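PDB 3M1R: formimidoylglutamase from Bacillus subtilis, which hydrolyses N-formimidoyl-L-glutamate to L-glutamate and formamide, a manganese-dependent step in the breakdown of histidine. Local coordinates for residues 244-249 with 286-291; 28-33 with 86-91; 144-149 with 235-240. One frame throughout, in Å; residues are numbered along the deposited sequence.

All three contacts are parallel strand pairings in one sheet of the arginase-family fold. Along the chain contact 2 closes first, then contact 3, then contact 1. Contacts 3 and 1 share strand 239-245: contact 3 pairs its start with strand 147-152, and contact 1 pairs its end with strand 283-289, their centres about 21 Å apart. Contact 2 joins strand 29-31, one of the two outermost within this chain, to strand 87-93, centred about 22 Å from contact 1 and about 27 Å from contact 3. Only contact 1 holds metal ligands, its centre about 6 Å from the chain centre; the others, each about 17 Å from it, lie away from the metal site.

Contact 1: residues 244-249 with 286-291; sequences VDMDVL and IEIVEV. With CA (calcium ion), chain B; CA (calcium ion), chain C.
Asp245 turns one side of its carboxylate plane to the calcium ion of chain B and the other to Glu290, whose CB approaches Asp245 OD1, an atom of doubtful position; the two carboxylate planes stand 50° apart. At the far corner Asp245 OD2 bridges both metals, at 2.6 Å from the calcium ion of chain B and 2.5 Å from that of chain C. CG of Asp245 is anti to its backbone N (chi1 178°), on the side of the ions. Asp247 grips the chain B ion with OD1 and OD2 together, and a water donates to both Asp247 OD2 and Glu290 OE2, bridging carboxylates that do not meet directly. Glu290 OE1 is bonded to the backbone N of Asn130, itself a metal ligand. This is the arginase-family arrangement, with acidic ligands at and just past the C-terminal end of a strand of the parallel sheet; the same positions are inferred to hold two manganese ions. The strands belong to a beta-alpha-beta crossover through helix 267-278. Val244 N donates to Glu287 O, Val289 N to Val244 O at 2.8 Å, and Met246 N to Val289 O at 3.0 Å, nearly straight (175°). On the side of Val244 and Ile288, just past the strand ends, the selenomethionine Met246 lies beside Val291, CG to CG2 a tight 3.4 Å, while Ile288 CG2 meets the same Met246 CG at 3.6 Å.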
ATOM      1  N   VAL D 244      -0.838  -3.463  29.322  1.00 35.61           N
ATOM      2  CA  VAL D 244      -1.658  -2.875  28.281  1.00 33.96           C
ATOM      3  C   VAL D 244      -1.583  -3.681  26.991  1.00 31.44           C
ATOM      4  O   VAL D 244      -0.546  -3.721  26.326  1.00 36.08           O
ATOM      5  CB  VAL D 244      -1.251  -1.439  27.968  1.00 30.30           C
ATOM      6  CG1 VAL D 244      -2.176  -0.896  26.872  1.00 30.41           C
ATOM      7  CG2 VAL D 244      -1.339  -0.598  29.224  1.00 30.42           C
ATOM      8  N   ASP D 245      -2.689  -4.332  26.658  1.00 33.87           N
ATOM      9  CA  ASP D 245      -2.826  -5.017  25.386  1.00 31.15           C
ATOM     10  C   ASP D 245      -3.540  -4.026  24.486  1.00 31.14           C
ATOM     11  O   ASP D 245      -4.675  -3.644  24.739  1.00 36.04           O
ATOM     12  CB  ASP D 245      -3.642  -6.289  25.564  1.00 26.66           C
ATOM     13  CG  ASP D 245      -3.870  -7.043  24.256  1.00 32.98           C
ATOM     14  OD1 ASP D 245      -3.863  -6.457  23.158  1.00 31.84           O
ATOM     15  OD2 ASP D 245      -4.054  -8.259  24.348  1.00 44.32           O
HETATM   16  N   MSE D 246      -2.846  -3.578  23.455  1.00 29.54           N
HETATM   17  CA  MSE D 246      -3.333  -2.453  22.666  1.00 35.04           C
HETATM   18  C   MSE D 246      -4.628  -2.775  21.938  1.00 33.03           C
HETATM   19  O   MSE D 246      -5.336  -1.869  21.511  1.00 32.54           O
HETATM   20  CB  MSE D 246      -2.253  -1.948  21.692  1.00 29.04           C
HETATM   21  CG  MSE D 246      -1.059  -1.277  22.394  1.00 26.54           C
HETATM   22 SE   MSE D 246      -1.489   0.382  23.388  0.88 38.94          SE
HETATM   23  CE  MSE D 246      -1.733   1.539  21.825  1.00 34.20           C
ATOM     24  N   ASP D 247      -4.970  -4.058  21.821  1.00 29.36           N
ATOM     25  CA  ASP D 247      -6.195  -4.390  21.104  1.00 27.71           C
ATOM     26  C   ASP D 247      -7.450  -4.120  21.928  1.00 28.67           C
ATOM     27  O   ASP D 247      -8.561  -4.274  21.431  1.00 32.93           O
ATOM     28  CB  ASP D 247      -6.174  -5.802  20.487  1.00 32.58           C
ATOM     29  CG  ASP D 247      -6.214  -6.897  21.523  1.00 42.35           C
ATOM     30  OD1 ASP D 247      -6.745  -6.665  22.649  1.00 37.08           O
ATOM     31  OD2 ASP D 247      -5.713  -7.998  21.196  1.00 39.98           O
ATOM     32  N   VAL D 248      -7.267  -3.661  23.162  1.00 28.38           N
ATOM     33  CA  VAL D 248      -8.376  -3.108  23.939  1.00 29.84           C
ATOM     34  C   VAL D 248      -8.935  -1.863  23.228  1.00 31.52           C
ATOM     35  O   VAL D 248     -10.093  -1.492  23.404  1.00 30.26           O
ATOM     36  CB  VAL D 248      -7.915  -2.726  25.366  1.00 27.04           C
ATOM     37  CG1 VAL D 248      -7.143  -1.388  25.363  1.00 25.40           C
ATOM     38  CG2 VAL D 248      -9.095  -2.649  26.311  1.00 27.44           C
ATOM     39  N   LEU D 249      -8.094  -1.222  22.420  1.00 25.61           N
ATOM     40  CA  LEU D 249      -8.503  -0.024  21.705  1.00 31.35           C
ATOM     41  C   LEU D 249      -9.343  -0.399  20.508  1.00 33.51           C
ATOM     42  O   LEU D 249      -9.165  -1.458  19.925  1.00 31.26           O
ATOM     43  CB  LEU D 249      -7.287   0.779  21.219  1.00 23.18           C
ATOM     44  CG  LEU D 249      -6.441   1.429  22.303  1.00 30.93           C
ATOM     45  CD1 LEU D 249      -5.067   1.807  21.753  1.00 30.96           C
ATOM     46  CD2 LEU D 249      -7.152   2.661  22.918  1.00 22.66           C
ATOM     47  N   ILE D 286       5.072  -1.606  33.773  1.00 31.00           N
ATOM     48  CA  ILE D 286       4.056  -1.553  32.755  1.00 34.77           C
ATOM     49  C   ILE D 286       4.616  -2.236  31.504  1.00 39.76           C
ATOM     50  O   ILE D 286       5.818  -2.136  31.189  1.00 39.82           O
ATOM     51  CB  ILE D 286       3.582  -0.106  32.471  1.00 37.74           C
ATOM     52  CG1 ILE D 286       2.442  -0.099  31.445  1.00 41.37           C
ATOM     53  CG2 ILE D 286       4.736   0.776  32.002  1.00 28.70           C
ATOM     54  CD1 ILE D 286       1.869   1.290  31.176  1.00 41.89           C
ATOM     55  N   GLU D 287       3.750  -2.966  30.815  1.00 39.21           N
ATOM     56  CA  GLU D 287       4.121  -3.586  29.554  1.00 37.15           C
ATOM     57  C   GLU D 287       3.082  -3.232  28.507  1.00 38.02           C
ATOM     58  O   GLU D 287       1.913  -3.041  28.812  1.00 42.89           O
ATOM     59  CB  GLU D 287       4.225  -5.103  29.709  1.00 35.19           C
ATOM     60  CG  GLU D 287       2.889  -5.755  29.970  1.00 40.56           C
ATOM     61  CD  GLU D 287       3.013  -7.248  30.258  1.00 50.03           C
ATOM     62  OE1 GLU D 287       4.152  -7.752  30.369  1.00 47.52           O
ATOM     63  OE2 GLU D 287       1.967  -7.916  30.382  1.00 54.53           O
ATOM     64  N   ILE D 288       3.525  -3.130  27.265  1.00 38.08           N
ATOM     65  CA  ILE D 288       2.618  -2.914  26.156  1.00 43.07           C
ATOM     66  C   ILE D 288       2.763  -4.063  25.176  1.00 41.41           C
ATOM     67  O   ILE D 288       3.875  -4.387  24.740  1.00 41.34           O
ATOM     68  CB  ILE D 288       2.933  -1.604  25.465  1.00 41.17           C
ATOM     69  CG1 ILE D 288       2.781  -0.465  26.479  1.00 32.10           C
ATOM     70  CG2 ILE D 288       2.028  -1.408  24.234  1.00 28.24           C
ATOM     71  CD1 ILE D 288       3.243   0.847  25.940  1.00 35.81           C
ATOM     72  N   VAL D 289       1.645  -4.703  24.861  1.00 31.75           N
ATOM     73  CA  VAL D 289       1.675  -5.824  23.945  1.00 36.29           C
ATOM     74  C   VAL D 289       0.704  -5.644  22.790  1.00 34.99           C
ATOM     75  O   VAL D 289      -0.172  -4.772  22.814  1.00 33.13           O
ATOM     76  CB  VAL D 289       1.373  -7.174  24.662  1.00 30.28           C
ATOM     77  CG1 VAL D 289       2.473  -7.516  25.641  1.00 33.73           C
ATOM     78  CG2 VAL D 289       0.012  -7.125  25.362  1.00 32.71           C
ATOM     79  N   GLU D 290       0.921  -6.471  21.772  1.00 30.48           N
ATOM     80  CA  GLU D 290       0.012  -6.662  20.653  1.00 31.15           C
ATOM     81  C   GLU D 290       0.000  -5.524  19.640  1.00 32.97           C
ATOM     82  O   GLU D 290      -0.915  -5.408  18.834  1.00 34.20           O
ATOM     83  CB  GLU D 290      -1.392  -7.051  21.144  1.00 25.71           C
ATOM     84  CG  GLU D 290      -1.422  -8.442  21.801  1.00 32.50           C
ATOM     85  CD  GLU D 290      -1.160  -9.619  20.811  1.00 51.90           C
ATOM     86  OE1 GLU D 290      -0.312 -10.494  21.099  1.00 48.54           O
ATOM     87  OE2 GLU D 290      -1.817  -9.690  19.751  1.00 51.84           O
ATOM     88  N   VAL D 291       1.046  -4.709  19.645  1.00 31.43           N
ATOM     89  CA  VAL D 291       1.249  -3.785  18.535  1.00 29.94           C
ATOM     90  C   VAL D 291       1.911  -4.504  17.356  1.00 28.04           C
ATOM     91  O   VAL D 291       2.950  -5.140  17.515  1.00 32.47           O
ATOM     92  CB  VAL D 291       2.096  -2.587  18.966  1.00 31.19           C
ATOM     93  CG1 VAL D 291       2.416  -1.684  17.773  1.00 26.20           C
ATOM     94  CG2 VAL D 291       1.367  -1.819  20.058  1.00 27.91           C
TER
HETATM   95 CA    CA B 321      -6.360  -8.891  23.406  1.00 37.99          CA
HETATM   96 CA    CA C 322      -5.089 -10.532  24.757  1.00 84.93          CA
HETATM   97  O   HOH W   1      -4.422  -8.654  18.872  1.00 32.15           O

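Contact 2: residues 28-33 with 86-91; sequences LIATWD and LLYDLG
Strands 29-31 and 87-93 pair here in parallel at the outer margin of the main sheet of the arginase-family alpha/beta fold, with Ile29 opposite Leu87, Ala30 opposite Tyr88 and Thr31 opposite Asp89. Strand 29-31 is the outermost on this side within the chain; the other flank of strand 87-93 pairs with strand 39-45. Four backbone bonds tie the two segments: Leu87 N to Leu28 O, Ala30 N to Leu87 O, Asp89 N to Ala30 O and Trp32 N to Asp89 O, the last with its donor 39° out of the carbonyl plane. On the sheet face of Ile29 and Leu87 the two side chains run side by side, CG1 of Ile29 4.1 Å from CD2 of Leu87, and Ile29 also packs on helix 60-69. The opposite face carries the aromatic part. Trp32, with CG anti to its backbone N (chi1 -173°), presents an edge to the face of Tyr88 in a T-shaped pair, planes at 66°. Its CD1 comes to 3.5 Å from Tyr88 CG, above the ring and offset toward its rim, while Leu86 CD1 lies over the centre of the other Tyr88 face. A face of the indole is taken by Leu90, whose CD2 makes a CH-pi contact 3.7 Å from the centroid of the five-membered ring of Trp32. Trp32 NE1 is bonded to Gln35 O, and Leu10 of a second subunit packs on the indole. Asp89 forms a salt bridge through OD2 to Arg65, while OD1 accepts in an Asx turn: Gly91 N donates to Asp89 OD1 at 3.2 Å, on the anti side of the carboxylate.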
ATOM      1  N   LEU D  28      16.936  12.325  25.987  1.00 40.79           N
ATOM      2  CA  LEU D  28      16.928  11.878  27.388  1.00 41.13           C
ATOM      3  C   LEU D  28      17.107  10.372  27.569  1.00 44.97           C
ATOM      4  O   LEU D  28      17.233   9.887  28.683  1.00 48.47           O
ATOM      5  CB  LEU D  28      15.631  12.305  28.066  1.00 36.14           C
ATOM      6  CG  LEU D  28      15.400  13.796  28.236  1.00 39.95           C
ATOM      7  CD1 LEU D  28      13.956  14.051  28.497  1.00 43.79           C
ATOM      8  CD2 LEU D  28      16.240  14.296  29.403  1.00 48.77           C
ATOM      9  N   ILE D  29      17.101   9.637  26.467  1.00 46.25           N
ATOM     10  CA  ILE D  29      17.223   8.190  26.508  1.00 50.00           C
ATOM     11  C   ILE D  29      18.656   7.809  26.188  1.00 52.31           C
ATOM     12  O   ILE D  29      19.186   8.191  25.148  1.00 55.89           O
ATOM     13  CB  ILE D  29      16.279   7.518  25.489  1.00 43.43           C
ATOM     14  CG1 ILE D  29      14.819   7.673  25.916  1.00 34.66           C
ATOM     15  CG2 ILE D  29      16.637   6.051  25.288  1.00 42.74           C
ATOM     16  CD1 ILE D  29      13.825   7.033  24.926  1.00 30.49           C
ATOM     17  N   ALA D  30      19.284   7.070  27.092  1.00 44.53           N
ATOM     18  CA  ALA D  30      20.642   6.602  26.872  1.00 46.02           C
ATOM     19  C   ALA D  30      20.705   5.078  26.848  1.00 47.67           C
ATOM     20  O   ALA D  30      20.032   4.400  27.621  1.00 49.01           O
ATOM     21  CB  ALA D  30      21.553   7.133  27.945  1.00 47.10           C
ATOM     22  N   THR D  31      21.517   4.544  25.949  1.00 43.82           N
ATOM     23  CA  THR D  31      21.829   3.139  25.994  1.00 48.99           C
ATOM     24  C   THR D  31      22.339   2.823  27.399  1.00 50.97           C
ATOM     25  O   THR D  31      23.102   3.577  27.975  1.00 46.41           O
ATOM     26  CB  THR D  31      22.893   2.786  24.962  1.00 57.51           C
ATOM     27  OG1 THR D  31      22.458   3.232  23.676  1.00 62.09           O
ATOM     28  CG2 THR D  31      23.105   1.287  24.919  1.00 57.34           C
ATOM     29  N   TRP D  32      21.891   1.713  27.960  1.00 53.83           N
ATOM     30  CA  TRP D  32      22.291   1.352  29.301  1.00 53.53           C
ATOM     31  C   TRP D  32      23.644   0.708  29.235  1.00 58.73           C
ATOM     32  O   TRP D  32      23.837  -0.241  28.487  1.00 64.50           O
ATOM     33  CB  TRP D  32      21.311   0.349  29.896  1.00 52.75           C
ATOM     34  CG  TRP D  32      21.566   0.048  31.329  1.00 52.71           C
ATOM     35  CD1 TRP D  32      21.748   0.954  32.331  1.00 48.66           C
ATOM     36  CD2 TRP D  32      21.629  -1.248  31.941  1.00 51.87           C
ATOM     37  NE1 TRP D  32      21.937   0.304  33.525  1.00 49.25           N
ATOM     38  CE2 TRP D  32      21.863  -1.049  33.315  1.00 48.04           C
ATOM     39  CE3 TRP D  32      21.506  -2.553  31.462  1.00 51.02           C
ATOM     40  CZ2 TRP D  32      21.984  -2.105  34.213  1.00 50.41           C
ATOM     41  CZ3 TRP D  32      21.627  -3.599  32.356  1.00 47.63           C
ATOM     42  CH2 TRP D  32      21.865  -3.370  33.713  1.00 52.63           C
ATOM     43  N   ASP D  33      24.591   1.252  29.980  1.00 60.65           N
ATOM     44  CA  ASP D  33      25.765   0.492  30.362  1.00 75.65           C
ATOM     45  C   ASP D  33      25.406  -0.020  31.755  1.00 85.39           C
ATOM     46  O   ASP D  33      24.344   0.315  32.267  1.00 95.12           O
ATOM     47  CB  ASP D  33      27.003   1.376  30.380  1.00 77.84           C
ATOM     48  CG  ASP D  33      28.200   0.706  29.749  1.00 85.44           C
ATOM     49  OD1 ASP D  33      28.460   0.962  28.555  1.00 85.63           O
ATOM     50  OD2 ASP D  33      28.877  -0.077  30.445  1.00 90.04           O
ATOM     51  N   LEU D  86      17.596  11.029  33.250  1.00 71.42           N
ATOM     52  CA  LEU D  86      17.667  10.340  31.977  1.00 63.33           C
ATOM     53  C   LEU D  86      16.935   9.022  32.115  1.00 55.77           C
ATOM     54  O   LEU D  86      16.676   8.563  33.229  1.00 50.83           O
ATOM     55  CB  LEU D  86      19.116  10.113  31.547  1.00 63.65           C
ATOM     56  CG  LEU D  86      20.022   9.286  32.457  1.00 63.77           C
ATOM     57  CD1 LEU D  86      19.567   7.853  32.504  1.00 59.46           C
ATOM     58  CD2 LEU D  86      21.484   9.358  32.005  1.00 62.26           C
ATOM     59  N   LEU D  87      16.603   8.416  30.982  1.00 50.44           N
ATOM     60  CA  LEU D  87      15.883   7.152  30.968  1.00 39.10           C
ATOM     61  C   LEU D  87      16.745   6.133  30.256  1.00 39.16           C
ATOM     62  O   LEU D  87      17.068   6.308  29.091  1.00 45.00           O
ATOM     63  CB  LEU D  87      14.581   7.340  30.215  1.00 43.13           C
ATOM     64  CG  LEU D  87      13.555   6.220  30.195  1.00 51.94           C
ATOM     65  CD1 LEU D  87      12.938   6.040  31.576  1.00 53.79           C
ATOM     66  CD2 LEU D  87      12.493   6.547  29.154  1.00 46.74           C
ATOM     67  N   TYR D  88      17.119   5.060  30.944  1.00 46.42           N
ATOM     68  CA  TYR D  88      17.932   4.026  30.302  1.00 41.46           C
ATOM     69  C   TYR D  88      17.126   3.137  29.358  1.00 41.47           C
ATOM     70  O   TYR D  88      15.955   2.854  29.581  1.00 47.47           O
ATOM     71  CB  TYR D  88      18.682   3.161  31.322  1.00 36.99           C
ATOM     72  CG  TYR D  88      19.851   3.865  31.977  1.00 53.20           C
ATOM     73  CD1 TYR D  88      20.966   4.244  31.237  1.00 56.63           C
ATOM     74  CD2 TYR D  88      19.839   4.148  33.335  1.00 60.79           C
ATOM     75  CE1 TYR D  88      22.029   4.891  31.834  1.00 62.21           C
ATOM     76  CE2 TYR D  88      20.901   4.795  33.942  1.00 65.80           C
ATOM     77  CZ  TYR D  88      21.992   5.164  33.191  1.00 65.96           C
ATOM     78  OH  TYR D  88      23.042   5.812  33.804  1.00 70.29           O
ATOM     79  N   ASP D  89      17.779   2.723  28.287  1.00 39.14           N
ATOM     80  CA  ASP D  89      17.268   1.674  27.433  1.00 44.54           C
ATOM     81  C   ASP D  89      18.160   0.476  27.711  1.00 41.91           C
ATOM     82  O   ASP D  89      19.326   0.449  27.312  1.00 41.47           O
ATOM     83  CB  ASP D  89      17.368   2.084  25.967  1.00 43.33           C
ATOM     84  CG  ASP D  89      16.637   1.140  25.042  1.00 49.20           C
ATOM     85  OD1 ASP D  89      16.415  -0.033  25.424  1.00 45.53           O
ATOM     86  OD2 ASP D  89      16.277   1.587  23.927  1.00 54.81           O
ATOM     87  N   LEU D  90      17.613  -0.506  28.407  1.00 42.23           N
ATOM     88  CA  LEU D  90      18.405  -1.647  28.852  1.00 49.03           C
ATOM     89  C   LEU D  90      18.832  -2.552  27.697  1.00 50.29           C
ATOM     90  O   LEU D  90      19.821  -3.291  27.806  1.00 47.69           O
ATOM     91  CB  LEU D  90      17.637  -2.446  29.904  1.00 46.34           C
ATOM     92  CG  LEU D  90      17.099  -1.629  31.075  1.00 45.15           C
ATOM     93  CD1 LEU D  90      16.674  -2.569  32.192  1.00 45.52           C
ATOM     94  CD2 LEU D  90      18.150  -0.644  31.559  1.00 43.93           C
ATOM     95  N   GLY D  91      18.090  -2.480  26.591  1.00 46.76           N
ATOM     96  CA  GLY D  91      18.317  -3.353  25.458  1.00 42.47           C
ATOM     97  C   GLY D  91      17.094  -4.202  25.159  1.00 47.30           C
ATOM     98  O   GLY D  91      15.987  -3.897  25.605  1.00 41.74           O
TER

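Contact 3: residues 144-149 with 235-240; sequences KGTTAV and DKTDFI
Thr146 O accepts two backbone amides at once, Asp238 N at 2.9 Å and Phe239 N at 3.2 Å, so a single carbonyl receives both N-H groups where strand 239-245 begins. The next link runs the other way: Ala148 N donates to Phe239 O at 2.7 Å, nearly straight at 176°. These bonds start the parallel pairing of strands 147-152 and 239-245, neighbours in the central sheet, with Thr147 opposite Phe239 and Ala148 opposite Ile240; Ala148 is also backbone-bonded to Phe241, and Ile240 to Asn282 and Ala284 on the far side. Thr147 OG1 is spent within its own segment, donating to Gly145 O at 2.7 Å, a bond within the loop that leads into the strand. Thr237 OG1 is bonded to Val233 O, at the end of helix 222-234, while its methyl CG2 meets Thr146 CG2 at 3.8 Å, the two side chains crossing at about a right angle. Lys144 NZ has a weak bond to Pro119 O. The Phe239 ring lies against the loop before strand 147-152. Phe239 CG is anti to its carbonyl carbon (chi1 -53°), and Lys144 CB sits over one face of the ring, 3.9 Å from its centroid in a CH-pi contact; Lys144 O approaches CE1 of Phe239 to 3.0 Å. Gly145 passes close by: a CB there would crowd Phe239 CE1 and, at its backbone angles, strike the carbonyl of Lys144. An alanine in place of Phe239 would probably open a gap beneath Lys144 CB and leave the loop at Gly145 freer to move. The polar bonding between the segments is backbone to backbone, consistent with a pairing made by amides, with side chains adding apolar and CH-pi contacts.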
ATOM      1  N   LYS D 144       9.233  -9.341  43.696  1.00 66.20           N
ATOM      2  CA  LYS D 144       8.675  -8.194  44.397  1.00 60.46           C
ATOM      3  C   LYS D 144       7.744  -8.606  45.527  1.00 64.56           C
ATOM      4  O   LYS D 144       7.876  -8.128  46.657  1.00 66.56           O
ATOM      5  CB  LYS D 144       7.952  -7.286  43.410  1.00 56.81           C
ATOM      6  CG  LYS D 144       8.888  -6.607  42.417  1.00 54.28           C
ATOM      7  CD  LYS D 144       9.918  -5.746  43.151  1.00 63.24           C
ATOM      8  CE  LYS D 144      10.882  -5.081  42.186  1.00 67.35           C
ATOM      9  NZ  LYS D 144      11.961  -4.345  42.896  1.00 67.95           N
ATOM     10  N   GLY D 145       6.809  -9.499  45.226  1.00 57.84           N
ATOM     11  CA  GLY D 145       5.852  -9.962  46.214  1.00 52.05           C
ATOM     12  C   GLY D 145       4.463 -10.085  45.618  1.00 57.50           C
ATOM     13  O   GLY D 145       4.300 -10.079  44.392  1.00 57.92           O
ATOM     14  N   THR D 146       3.459 -10.193  46.482  1.00 59.17           N
ATOM     15  CA  THR D 146       2.075 -10.302  46.037  1.00 61.88           C
ATOM     16  C   THR D 146       1.679  -9.153  45.109  1.00 61.26           C
ATOM     17  O   THR D 146       1.625  -7.991  45.514  1.00 63.58           O
ATOM     18  CB  THR D 146       1.110 -10.361  47.222  1.00 63.54           C
ATOM     19  OG1 THR D 146       1.422 -11.506  48.024  1.00 62.58           O
ATOM     20  CG2 THR D 146      -0.318 -10.482  46.724  1.00 63.85           C
ATOM     21  N   THR D 147       1.386  -9.491  43.863  1.00 57.93           N
ATOM     22  CA  THR D 147       1.192  -8.481  42.832  1.00 55.97           C
ATOM     23  C   THR D 147      -0.234  -8.479  42.286  1.00 53.69           C
ATOM     24  O   THR D 147      -0.827  -9.531  42.043  1.00 51.64           O
ATOM     25  CB  THR D 147       2.208  -8.699  41.685  1.00 61.01           C
ATOM     26  OG1 THR D 147       3.533  -8.695  42.230  1.00 65.56           O
ATOM     27  CG2 THR D 147       2.097  -7.612  40.612  1.00 54.00           C
ATOM     28  N   ALA D 148      -0.792  -7.287  42.119  1.00 55.38           N
ATOM     29  CA  ALA D 148      -2.059  -7.141  41.425  1.00 56.46           C
ATOM     30  C   ALA D 148      -1.756  -6.841  39.964  1.00 47.40           C
ATOM     31  O   ALA D 148      -0.775  -6.160  39.672  1.00 45.46           O
ATOM     32  CB  ALA D 148      -2.850  -6.023  42.015  1.00 37.83           C
ATOM     33  N   VAL D 149      -2.599  -7.332  39.058  1.00 43.78           N
ATOM     34  CA  VAL D 149      -2.427  -7.054  37.631  1.00 40.15           C
ATOM     35  C   VAL D 149      -3.640  -6.307  37.111  1.00 44.97           C
ATOM     36  O   VAL D 149      -4.780  -6.761  37.269  1.00 42.64           O
ATOM     37  CB  VAL D 149      -2.224  -8.339  36.785  1.00 42.01           C
ATOM     38  CG1 VAL D 149      -2.009  -7.992  35.288  1.00 31.01           C
ATOM     39  CG2 VAL D 149      -1.062  -9.171  37.315  1.00 42.72           C
ATOM     40  N   ASP D 235      -5.611  -3.300  48.601  1.00 81.82           N
ATOM     41  CA  ASP D 235      -5.668  -3.645  50.017  1.00 83.55           C
ATOM     42  C   ASP D 235      -5.250  -5.089  50.248  1.00 84.69           C
ATOM     43  O   ASP D 235      -4.938  -5.480  51.374  1.00 88.25           O
ATOM     44  CB  ASP D 235      -7.082  -3.423  50.569  1.00 89.59           C
ATOM     45  CG  ASP D 235      -7.354  -1.969  50.949  1.00 94.02           C
ATOM     46  OD1 ASP D 235      -6.421  -1.136  50.877  1.00 98.03           O
ATOM     47  OD2 ASP D 235      -8.506  -1.659  51.326  1.00 91.10           O
ATOM     48  N   LYS D 236      -5.253  -5.885  49.184  1.00 78.44           N
ATOM     49  CA  LYS D 236      -4.901  -7.297  49.295  1.00 81.96           C
ATOM     50  C   LYS D 236      -3.536  -7.580  48.682  1.00 79.30           C
ATOM     51  O   LYS D 236      -3.123  -8.736  48.606  1.00 81.59           O
ATOM     52  CB  LYS D 236      -5.936  -8.175  48.584  1.00 83.99           C
ATOM     53  CG  LYS D 236      -7.373  -7.960  48.998  1.00 84.27           C
ATOM     54  CD  LYS D 236      -8.284  -8.849  48.164  1.00 81.59           C
ATOM     55  CE  LYS D 236      -9.752  -8.519  48.369  1.00 82.05           C
ATOM     56  NZ  LYS D 236     -10.627  -9.281  47.423  1.00 85.25           N
ATOM     57  N   THR D 237      -2.845  -6.538  48.228  1.00 71.18           N
ATOM     58  CA  THR D 237      -1.604  -6.724  47.473  1.00 63.11           C
ATOM     59  C   THR D 237      -0.529  -5.689  47.810  1.00 63.95           C
ATOM     60  O   THR D 237      -0.810  -4.617  48.366  1.00 64.35           O
ATOM     61  CB  THR D 237      -1.860  -6.715  45.956  1.00 58.66           C
ATOM     62  OG1 THR D 237      -2.463  -5.472  45.580  1.00 57.15           O
ATOM     63  CG2 THR D 237      -2.795  -7.841  45.567  1.00 59.27           C
ATOM     64  N   ASP D 238       0.711  -6.024  47.467  1.00 60.37           N
ATOM     65  CA  ASP D 238       1.846  -5.163  47.758  1.00 60.43           C
ATOM     66  C   ASP D 238       2.260  -4.308  46.575  1.00 59.41           C
ATOM     67  O   ASP D 238       2.796  -3.220  46.762  1.00 62.63           O
ATOM     68  CB  ASP D 238       3.034  -5.999  48.229  1.00 64.64           C
ATOM     69  CG  ASP D 238       2.872  -6.483  49.653  1.00 70.93           C
ATOM     70  OD1 ASP D 238       2.348  -5.714  50.487  1.00 72.35           O
ATOM     71  OD2 ASP D 238       3.272  -7.629  49.937  1.00 77.95           O
ATOM     72  N   PHE D 239       2.027  -4.806  45.361  1.00 54.19           N
ATOM     73  CA  PHE D 239       2.412  -4.086  44.145  1.00 55.10           C
ATOM     74  C   PHE D 239       1.355  -4.213  43.060  1.00 55.90           C
ATOM     75  O   PHE D 239       0.544  -5.141  43.071  1.00 54.39           O
ATOM     76  CB  PHE D 239       3.727  -4.626  43.587  1.00 53.20           C
ATOM     77  CG  PHE D 239       4.846  -4.650  44.583  1.00 58.27           C
ATOM     78  CD1 PHE D 239       5.009  -5.733  45.433  1.00 59.65           C
ATOM     79  CD2 PHE D 239       5.747  -3.601  44.656  1.00 61.99           C
ATOM     80  CE1 PHE D 239       6.039  -5.764  46.344  1.00 64.19           C
ATOM     81  CE2 PHE D 239       6.785  -3.626  45.569  1.00 65.74           C
ATOM     82  CZ  PHE D 239       6.929  -4.709  46.413  1.00 64.96           C
ATOM     83  N   ILE D 240       1.383  -3.286  42.111  1.00 52.52           N
ATOM     84  CA  ILE D 240       0.512  -3.366  40.952  1.00 51.30           C
ATOM     85  C   ILE D 240       1.358  -3.407  39.685  1.00 52.22           C
ATOM     86  O   ILE D 240       2.392  -2.743  39.608  1.00 49.52           O
ATOM     87  CB  ILE D 240      -0.470  -2.187  40.893  1.00 58.03           C
ATOM     88  CG1 ILE D 240       0.288  -0.873  40.758  1.00 67.19           C
ATOM     89  CG2 ILE D 240      -1.347  -2.157  42.140  1.00 62.50           C
ATOM     90  CD1 ILE D 240      -0.519   0.326  41.188  1.00 71.02           C
TER